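Conserved hypothetical protein (Streptococcus pneumoniae, PDB 4QDY) is of unknown function but belongs to the YbbR-like family and carries two YbbR domains rich in beta strand. Local coordinates at residues P112-P116 with S117-S121; N127-V130 with S131-V135; E158-T161 with G162-G166. All blocks are in the same frame, centred on the assembly; numbering follows the deposited sequence.

Contact 1: residues P112-P116 with S117-S121; sequences PEIDP and SQIDS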
ATOM      1  N   PRO A 112      -2.951  10.270  22.602  1.00 59.29           N
ATOM      2  CA  PRO A 112      -1.517   9.956  22.493  1.00 59.23           C
ATOM      3  C   PRO A 112      -1.223   8.557  23.043  1.00 63.11           C
ATOM      4  O   PRO A 112      -1.837   8.150  24.030  1.00 62.99           O
ATOM      5  CB  PRO A 112      -0.839  11.053  23.328  1.00 61.86           C
ATOM      6  CG  PRO A 112      -1.952  11.946  23.844  1.00 66.69           C
ATOM      7  CD  PRO A 112      -3.213  11.159  23.750  1.00 61.80           C
ATOM      8  N   GLU A 113      -0.311   7.816  22.388  1.00 59.69           N
ATOM      9  CA  GLU A 113       0.068   6.453  22.778  1.00 59.78           C
ATOM     10  C   GLU A 113       1.580   6.323  22.954  1.00 64.29           C
ATOM     11  O   GLU A 113       2.341   6.664  22.046  1.00 63.47           O
ATOM     12  CB  GLU A 113      -0.421   5.421  21.742  1.00 60.48           C
ATOM     13  CG  GLU A 113      -1.932   5.239  21.675  1.00 72.29           C
ATOM     14  CD  GLU A 113      -2.614   4.592  22.868  1.00100.16           C
ATOM     15  OE1 GLU A 113      -1.953   3.817  23.597  1.00100.87           O
ATOM     16  OE2 GLU A 113      -3.839   4.799  23.024  1.00 97.28           O
ATOM     17  N   ILE A 114       2.009   5.846  24.139  1.00 62.05           N
ATOM     18  CA  ILE A 114       3.413   5.613  24.503  1.00 62.68           C
ATOM     19  C   ILE A 114       3.501   4.242  25.193  1.00 67.77           C
ATOM     20  O   ILE A 114       2.774   3.990  26.156  1.00 67.80           O
ATOM     21  CB  ILE A 114       4.018   6.757  25.387  1.00 66.67           C
ATOM     22  CG1 ILE A 114       3.946   8.140  24.677  1.00 66.76           C
ATOM     23  CG2 ILE A 114       5.469   6.426  25.798  1.00 68.12           C
ATOM     24  CD1 ILE A 114       4.351   9.382  25.523  1.00 73.94           C
ATOM     25  N   ASP A 115       4.383   3.363  24.688  1.00 65.07           N
ATOM     26  CA  ASP A 115       4.620   2.026  25.233  1.00 65.92           C
ATOM     27  C   ASP A 115       5.511   2.126  26.487  1.00 71.69           C
ATOM     28  O   ASP A 115       6.552   2.784  26.415  1.00 71.67           O
ATOM     29  CB  ASP A 115       5.265   1.127  24.152  1.00 67.50           C
ATOM     30  CG  ASP A 115       5.568  -0.319  24.530  1.00 80.67           C
ATOM     31  OD1 ASP A 115       4.853  -0.873  25.392  1.00 81.86           O
ATOM     32  OD2 ASP A 115       6.439  -0.931  23.877  1.00 88.17           O
ATOM     33  N   PRO A 116       5.155   1.474  27.631  1.00 69.50           N
ATOM     34  CA  PRO A 116       5.992   1.575  28.849  1.00 70.82           C
ATOM     35  C   PRO A 116       7.479   1.217  28.644  1.00 75.67           C
ATOM     36  O   PRO A 116       8.295   1.641  29.463  1.00 76.46           O
ATOM     37  CB  PRO A 116       5.359   0.553  29.804  1.00 73.25           C
ATOM     38  CG  PRO A 116       4.388  -0.238  28.977  1.00 76.58           C
ATOM     39  CD  PRO A 116       3.938   0.686  27.907  1.00 70.87           C
ATOM     40  N   SER A 117       7.837   0.475  27.569  1.00 71.77           N
ATOM     41  CA  SER A 117       9.231   0.115  27.270  1.00 72.26           C
ATOM     42  C   SER A 117      10.043   1.352  26.862  1.00 76.69           C
ATOM     43  O   SER A 117      11.247   1.410  27.123  1.00 77.44           O
ATOM     44  CB  SER A 117       9.299  -0.936  26.164  1.00 74.70           C
ATOM     45  OG  SER A 117       8.825  -0.440  24.924  1.00 80.83           O
ATOM     46  N   GLN A 118       9.373   2.331  26.227  1.00 72.41           N
ATOM     47  CA  GLN A 118       9.957   3.591  25.762  1.00 72.28           C
ATOM     48  C   GLN A 118      10.207   4.553  26.935  1.00 78.29           C
ATOM     49  O   GLN A 118      11.093   5.405  26.836  1.00 78.45           O
ATOM     50  CB  GLN A 118       9.038   4.250  24.720  1.00 72.07           C
ATOM     51  CG  GLN A 118       8.868   3.425  23.444  1.00 77.66           C
ATOM     52  CD  GLN A 118       7.848   4.000  22.495  1.00 90.61           C
ATOM     53  OE1 GLN A 118       6.673   4.188  22.834  1.00 84.92           O
ATOM     54  NE2 GLN A 118       8.249   4.195  21.253  1.00 81.44           N
ATOM     55  N   ILE A 119       9.440   4.413  28.037  1.00 76.07           N
ATOM     56  CA  ILE A 119       9.563   5.240  29.246  1.00 77.46           C
ATOM     57  C   ILE A 119      10.726   4.704  30.095  1.00 84.18           C
ATOM     58  O   ILE A 119      10.783   3.499  30.359  1.00 84.27           O
ATOM     59  CB  ILE A 119       8.229   5.278  30.059  1.00 80.46           C
ATOM     60  CG1 ILE A 119       7.003   5.551  29.152  1.00 79.43           C
ATOM     61  CG2 ILE A 119       8.317   6.282  31.226  1.00 82.22           C
ATOM     62  CD1 ILE A 119       5.621   5.297  29.791  1.00 86.33           C
ATOM     63  N   ASP A 120      11.643   5.595  30.525  1.00 82.68           N
ATOM     64  CA  ASP A 120      12.789   5.226  31.360  1.00 84.57           C
ATOM     65  C   ASP A 120      12.311   4.879  32.775  1.00 90.21           C
ATOM     66  O   ASP A 120      11.304   5.424  33.235  1.00 89.57           O
ATOM     67  CB  ASP A 120      13.832   6.363  31.394  1.00 87.39           C
ATOM     68  CG  ASP A 120      15.146   6.040  32.093  1.00 99.72           C
ATOM     69  OD1 ASP A 120      15.507   4.841  32.166  1.00100.65           O
ATOM     70  OD2 ASP A 120      15.853   6.990  32.494  1.00106.78           O
ATOM     71  N   SER A 121      13.022   3.956  33.448  1.00 88.48           N
ATOM     72  CA  SER A 121      12.708   3.484  34.799  1.00 89.68           C
ATOM     73  C   SER A 121      12.825   4.606  35.849  1.00 94.69           C
ATOM     74  O   SER A 121      12.026   4.636  36.788  1.00 94.66           O
ATOM     75  CB  SER A 121      13.629   2.330  35.185  1.00 94.78           C
ATOM     76  OG  SER A 121      14.996   2.706  35.125  1.00104.68           O
TER
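The hydroxyl OG of Ser-117 donates to Asp-115 OD2 over 2.7 Å. It comes from well above the carboxylate plane, 68° out of it. Ser-117 OG sits between its own backbone N and the carbonyl carbon (chi1 65°). The two polar ends meet here, and both residues are exposed.

Asp-115 is also tied to Gln-118, twice. Gln-118 N donates to Asp-115 O at 2.9 Å. In return, the side-chain oxygen Gln-118 OE1 accepts from Asp-115 N at 3.1 Å. Here the donor lies in the carbonyl plane of the amide, and the N-H...O angle is 155°. The Gln-118 chain runs extended beyond CG, which carries its amide back past the turn to the start of Asp-115.

The backbone bond from Gln-118 to Asp-115 closes a type I beta turn, with Pro-116 and Ser-117 at its corners. A second turn overlaps it, closed by a weak bond from Ile-119 N to Pro-116 O. These turns bend the chain just after strand 87-113 ends, in the second YbbR-like domain.

The apolar side is formed by Ile-114 and Ile-119. Ile-114 CG2 meets Ile-119 CG1 at 3.8 Å, and the two side chains cross at about a right angle. Ile-119 CD1 lies 3.9 Å from Pro-116 CA, over the first corner of the turn. Ile-114 also rests on Leu-154, Met-191 and Val-193, and Ile-119 on Ile-125. Gln-118 is buried, and its other amide atom, NE2, makes a weak hydrogen bond to Leu-154 O.

Contact 2: residues N127-V130 with S131-V135; sequences NVMV and SDKEV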
ATOM      1  N   ASN A 127       2.474  14.979  32.116  1.00 74.78           N
ATOM      2  CA  ASN A 127       1.439  15.380  31.158  1.00 73.09           C
ATOM      3  C   ASN A 127       1.889  15.135  29.715  1.00 75.13           C
ATOM      4  O   ASN A 127       3.074  15.272  29.408  1.00 74.71           O
ATOM      5  CB  ASN A 127       1.109  16.871  31.355  1.00 73.02           C
ATOM      6  CG  ASN A 127       0.044  17.448  30.447  1.00 90.63           C
ATOM      7  OD1 ASN A 127      -0.927  16.786  30.061  1.00 84.43           O
ATOM      8  ND2 ASN A 127       0.171  18.729  30.143  1.00 81.60           N
ATOM      9  N   VAL A 128       0.934  14.780  28.832  1.00 70.42           N
ATOM     10  CA  VAL A 128       1.193  14.572  27.406  1.00 69.25           C
ATOM     11  C   VAL A 128       0.257  15.499  26.621  1.00 73.70           C
ATOM     12  O   VAL A 128      -0.967  15.379  26.722  1.00 73.03           O
ATOM     13  CB  VAL A 128       1.075  13.094  26.932  1.00 71.89           C
ATOM     14  CG1 VAL A 128       1.462  12.967  25.461  1.00 70.70           C
ATOM     15  CG2 VAL A 128       1.940  12.162  27.772  1.00 72.12           C
HETATM   16  N   MSE A 129       0.846  16.430  25.858  1.00 71.15           N
HETATM   17  CA  MSE A 129       0.139  17.396  25.014  1.00 71.25           C
HETATM   18  C   MSE A 129       0.254  17.014  23.542  1.00 72.43           C
HETATM   19  O   MSE A 129       1.317  16.578  23.099  1.00 71.74           O
HETATM   20  CB  MSE A 129       0.689  18.822  25.227  1.00 75.22           C
HETATM   21  CG  MSE A 129       0.294  19.469  26.556  1.00 84.33           C
HETATM   22 SE   MSE A 129      -1.588  20.031  26.662  0.75 93.74          SE
HETATM   23  CE  MSE A 129      -1.606  21.397  25.245  1.00 90.77           C
ATOM     24  N   VAL A 130      -0.840  17.188  22.790  1.00 67.27           N
ATOM     25  CA  VAL A 130      -0.910  16.949  21.347  1.00 65.83           C
ATOM     26  C   VAL A 130      -1.275  18.308  20.711  1.00 69.33           C
ATOM     27  O   VAL A 130      -2.254  18.937  21.121  1.00 69.43           O
ATOM     28  CB  VAL A 130      -1.866  15.777  20.954  1.00 68.79           C
ATOM     29  CG1 VAL A 130      -3.259  15.912  21.575  1.00 69.08           C
ATOM     30  CG2 VAL A 130      -1.950  15.592  19.444  1.00 67.87           C
ATOM     31  N   SER A 131      -0.439  18.787  19.769  1.00 65.35           N
ATOM     32  CA  SER A 131      -0.591  20.093  19.119  1.00 65.64           C
ATOM     33  C   SER A 131      -1.879  20.201  18.292  1.00 68.37           C
ATOM     34  O   SER A 131      -2.510  21.259  18.307  1.00 68.83           O
ATOM     35  CB  SER A 131       0.598  20.381  18.214  1.00 69.55           C
ATOM     36  OG  SER A 131       1.773  20.521  18.996  1.00 79.54           O
ATOM     37  N   ASP A 132      -2.267  19.131  17.583  1.00 63.16           N
ATOM     38  CA  ASP A 132      -3.476  19.142  16.763  1.00 62.52           C
ATOM     39  C   ASP A 132      -4.664  18.615  17.568  1.00 64.55           C
ATOM     40  O   ASP A 132      -4.576  17.562  18.202  1.00 63.35           O
ATOM     41  CB  ASP A 132      -3.272  18.330  15.479  1.00 63.86           C
ATOM     42  CG  ASP A 132      -2.262  18.977  14.554  1.00 74.23           C
ATOM     43  OD1 ASP A 132      -1.046  18.830  14.805  1.00 74.42           O
ATOM     44  OD2 ASP A 132      -2.687  19.679  13.613  1.00 81.05           O
ATOM     45  N   LYS A 133      -5.763  19.391  17.564  1.00 60.73           N
ATOM     46  CA  LYS A 133      -7.005  19.098  18.283  1.00 59.86           C
ATOM     47  C   LYS A 133      -8.103  18.592  17.331  1.00 61.81           C
ATOM     48  O   LYS A 133      -9.085  18.009  17.795  1.00 61.44           O
ATOM     49  CB  LYS A 133      -7.496  20.348  19.041  1.00 63.06           C
ATOM     50  CG  LYS A 133      -6.957  20.501  20.475  1.00 75.37           C
ATOM     51  CD  LYS A 133      -5.443  20.716  20.626  1.00 82.78           C
ATOM     52  CE  LYS A 133      -5.063  20.796  22.086  1.00 89.70           C
ATOM     53  NZ  LYS A 133      -3.609  21.027  22.278  1.00 96.75           N
ATOM     54  N   GLU A 134      -7.917  18.781  16.014  1.00 56.76           N
ATOM     55  CA  GLU A 134      -8.848  18.338  14.974  1.00 55.79           C
ATOM     56  C   GLU A 134      -8.066  17.790  13.778  1.00 57.48           C
ATOM     57  O   GLU A 134      -7.093  18.414  13.348  1.00 57.45           O
ATOM     58  CB  GLU A 134      -9.761  19.502  14.547  1.00 58.32           C
ATOM     59  CG  GLU A 134     -10.869  19.117  13.578  1.00 69.39           C
ATOM     60  CD  GLU A 134     -11.609  20.288  12.959  1.00 95.40           C
ATOM     61  OE1 GLU A 134     -10.940  21.198  12.417  1.00 92.02           O
ATOM     62  OE2 GLU A 134     -12.859  20.242  12.923  1.00 93.17           O
ATOM     63  N   VAL A 135      -8.480  16.623  13.249  1.00 51.83           N
ATOM     64  CA  VAL A 135      -7.830  16.004  12.087  1.00 50.36           C
ATOM     65  C   VAL A 135      -8.899  15.545  11.082  1.00 53.05           C
ATOM     66  O   VAL A 135     -10.030  15.243  11.466  1.00 52.64           O
ATOM     67  CB  VAL A 135      -6.865  14.825  12.433  1.00 52.86           C
ATOM     68  CG1 VAL A 135      -5.649  15.304  13.215  1.00 52.64           C
ATOM     69  CG2 VAL A 135      -7.573  13.679  13.155  1.00 52.08           C
TER
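Val-130 and Lys-133 meet across the bend where strand 124-130 ends and the connection to strand 135-138 begins. Both of these strands pair antiparallel with strand 183-196 in the YbbR-like domain, so residues 131-134 form the loop that carries the chain from one to the other. Val-130 CG2 lies beside the bend, 3.5 Å from Asp-132 O, and CG1 is a little farther from the same oxygen. Beyond the loop, the Val-130 side chain packs on Ile-110 and Thr-189.

Ser-131 turns its side chain away from Val-130. Its OG makes a hydrogen bond to Ile-190 O, and Asp-132 OD1 is hydrogen-bonded to Thr-189 OG1. The start of the loop is thereby held to strand 183-196 through side chains.

Lys-133 folds back the other way. A bend at chi2 (65°) turns its chain, which then runs extended to NZ, alongside the end of the strand. Lys-133 CE passes 3.5 Å from Val-130 O. Lys-133 NZ donates to Val-130 O at 2.7 Å, tilted 21° from the carbonyl plane. The selenomethionine at Met-129 curls toward the same ammonium group, and its two side-chain bends bring the terminal methyl CE to 3.6 Å from Lys-133 NZ.

Contact 3: residues E158-T161 with G162-G166; sequences ERIT and GNYSG
The Tyr-164 ring and the Glu-158 carboxylate meet with their planes 51° apart. Glu-158 OE1 lies at the ring edge, near the ring plane, 3.7 Å from Tyr-164 CE1. The two groups are in van der Waals contact. The aliphatic part of Glu-158 also touches the ring hydroxyl, with CG 3.5 Å from Tyr-164 OH. A bend at chi2 swings the carboxylate round to that edge.

Ile-160 comes to the root of the same side chain. Its CD1 stands 3.7 Å from Tyr-164 CB and 3.8 Å from Tyr-164 CG, oblique to the ring, and the two side chains cross at about a right angle. Tyr-164 CG is trans to the backbone N (chi1 178°), which sends the ring back toward residues 158-160. Gly-162 carries the chain between the two sides, and Ile-160 CG2 lies 3.7 Å from Gly-162 O.

Arg-159 points away from Tyr-164. Its NH1 hydrogen-bonds to Glu-158 O and to Thr-156 O, all within the same loop.

This is the end of the long loop joining the antiparallel neighbours 149-153 and 164-173, a beta-hairpin connection. Tyr-164 and Ile-160 both pack on Leu-154. Tyr-164 touches Met-191 of strand 183-196, and Ile-160 touches Val-193 and Thr-195.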
ATOM      1  N   GLU A 158      12.119   6.086  19.340  1.00 70.33           N
ATOM      2  CA  GLU A 158      12.194   7.164  20.332  1.00 71.44           C
ATOM      3  C   GLU A 158      12.035   6.641  21.766  1.00 76.91           C
ATOM      4  O   GLU A 158      11.317   5.665  21.996  1.00 76.13           O
ATOM      5  CB  GLU A 158      11.117   8.229  20.061  1.00 72.30           C
ATOM      6  CG  GLU A 158      11.212   8.937  18.714  1.00 82.97           C
ATOM      7  CD  GLU A 158      12.410   9.833  18.452  1.00106.73           C
ATOM      8  OE1 GLU A 158      13.085  10.249  19.422  1.00102.06           O
ATOM      9  OE2 GLU A 158      12.631  10.175  17.269  1.00102.33           O
ATOM     10  N   ARG A 159      12.698   7.317  22.726  1.00 75.21           N
ATOM     11  CA  ARG A 159      12.681   6.998  24.159  1.00 76.16           C
ATOM     12  C   ARG A 159      12.378   8.239  25.005  1.00 81.04           C
ATOM     13  O   ARG A 159      12.842   9.333  24.674  1.00 81.11           O
ATOM     14  CB  ARG A 159      14.033   6.396  24.604  1.00 77.93           C
ATOM     15  CG  ARG A 159      14.404   5.034  24.005  1.00 89.12           C
ATOM     16  CD  ARG A 159      13.557   3.886  24.531  1.00 99.71           C
ATOM     17  NE  ARG A 159      13.981   2.595  23.988  1.00108.17           N
ATOM     18  CZ  ARG A 159      13.493   2.046  22.878  1.00120.14           C
ATOM     19  NH1 ARG A 159      12.557   2.672  22.176  1.00104.20           N
ATOM     20  NH2 ARG A 159      13.939   0.868  22.463  1.00107.77           N
ATOM     21  N   ILE A 160      11.624   8.062  26.106  1.00 77.90           N
ATOM     22  CA  ILE A 160      11.289   9.148  27.034  1.00 78.34           C
ATOM     23  C   ILE A 160      12.274   9.063  28.215  1.00 83.56           C
ATOM     24  O   ILE A 160      12.132   8.204  29.090  1.00 83.58           O
ATOM     25  CB  ILE A 160       9.788   9.119  27.486  1.00 80.76           C
ATOM     26  CG1 ILE A 160       8.785   9.098  26.289  1.00 79.58           C
ATOM     27  CG2 ILE A 160       9.462  10.242  28.491  1.00 82.35           C
ATOM     28  CD1 ILE A 160       8.763  10.334  25.317  1.00 85.50           C
ATOM     29  N   THR A 161      13.295   9.936  28.200  1.00 80.77           N
ATOM     30  CA  THR A 161      14.341  10.011  29.230  1.00 82.00           C
ATOM     31  C   THR A 161      14.215  11.337  30.004  1.00 86.07           C
ATOM     32  O   THR A 161      14.966  11.583  30.952  1.00 87.31           O
ATOM     33  CB  THR A 161      15.736   9.860  28.592  1.00 89.54           C
ATOM     34  OG1 THR A 161      15.940  10.906  27.641  1.00 87.97           O
ATOM     35  CG2 THR A 161      15.938   8.502  27.927  1.00 87.51           C
ATOM     36  N   GLY A 162      13.256  12.158  29.586  1.00 80.91           N
ATOM     37  CA  GLY A 162      12.951  13.461  30.165  1.00 80.98           C
ATOM     38  C   GLY A 162      11.885  14.170  29.356  1.00 82.52           C
ATOM     39  O   GLY A 162      11.107  13.510  28.654  1.00 80.94           O
ATOM     40  N   ASN A 163      11.836  15.517  29.445  1.00 78.44           N
ATOM     41  CA  ASN A 163      10.873  16.327  28.694  1.00 76.80           C
ATOM     42  C   ASN A 163      11.133  16.161  27.195  1.00 78.18           C
ATOM     43  O   ASN A 163      12.231  16.457  26.717  1.00 78.45           O
ATOM     44  CB  ASN A 163      10.919  17.808  29.110  1.00 78.43           C
ATOM     45  CG  ASN A 163      10.433  18.108  30.513  1.00100.37           C
ATOM     46  OD1 ASN A 163       9.913  17.248  31.237  1.00 94.54           O
ATOM     47  ND2 ASN A 163      10.553  19.364  30.915  1.00 92.47           N
ATOM     48  N   TYR A 164      10.142  15.606  26.480  1.00 72.10           N
ATOM     49  CA  TYR A 164      10.228  15.321  25.050  1.00 70.37           C
ATOM     50  C   TYR A 164       9.296  16.228  24.249  1.00 72.34           C
ATOM     51  O   TYR A 164       8.217  16.594  24.709  1.00 71.60           O
ATOM     52  CB  TYR A 164       9.883  13.838  24.792  1.00 70.37           C
ATOM     53  CG  TYR A 164       9.882  13.407  23.337  1.00 70.78           C
ATOM     54  CD1 TYR A 164      11.052  12.986  22.713  1.00 72.77           C
ATOM     55  CD2 TYR A 164       8.698  13.355  22.605  1.00 70.46           C
ATOM     56  CE1 TYR A 164      11.053  12.570  21.380  1.00 72.56           C
ATOM     57  CE2 TYR A 164       8.686  12.948  21.271  1.00 70.45           C
ATOM     58  CZ  TYR A 164       9.866  12.550  20.663  1.00 77.44           C
ATOM     59  OH  TYR A 164       9.856  12.135  19.352  1.00 76.44           O
ATOM     60  N   SER A 165       9.742  16.574  23.039  1.00 68.04           N
ATOM     61  CA  SER A 165       9.036  17.362  22.037  1.00 67.13           C
ATOM     62  C   SER A 165       9.474  16.887  20.663  1.00 69.49           C
ATOM     63  O   SER A 165      10.670  16.905  20.358  1.00 69.73           O
ATOM     64  CB  SER A 165       9.282  18.855  22.230  1.00 72.13           C
ATOM     65  OG  SER A 165       8.604  19.610  21.239  1.00 81.27           O
ATOM     66  N   GLY A 166       8.517  16.406  19.877  1.00 64.12           N
ATOM     67  CA  GLY A 166       8.782  15.890  18.540  1.00 62.93           C
ATOM     68  C   GLY A 166       7.554  15.448  17.775  1.00 64.92           C
ATOM     69  O   GLY A 166       6.483  15.243  18.357  1.00 64.00           O
TER

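In the fold
The three contacts are local turns and loops of one YbbR-like domain, and all reach the same mixed sheet. Contacts 1 and 3 are the nearest pair, with centres about 10 Å apart. Their backbones probably bond twice, through Gln-118 O to Ile-160 N (2.8 Å) and Asp-120 N to Ile-160 O (3.0 Å). Contact 2 lies about 17 Å from contact 1 between centres. They meet where Pro-112 CB packs on Val-128 CG1 at 3.7 Å. Contacts 2 and 3 do not touch, with nearest atoms about 7 Å apart. Strand 183-196 links them, since it pairs with strands 124-130 and 164-173. The function is unknown, and no ligand site is described for this region.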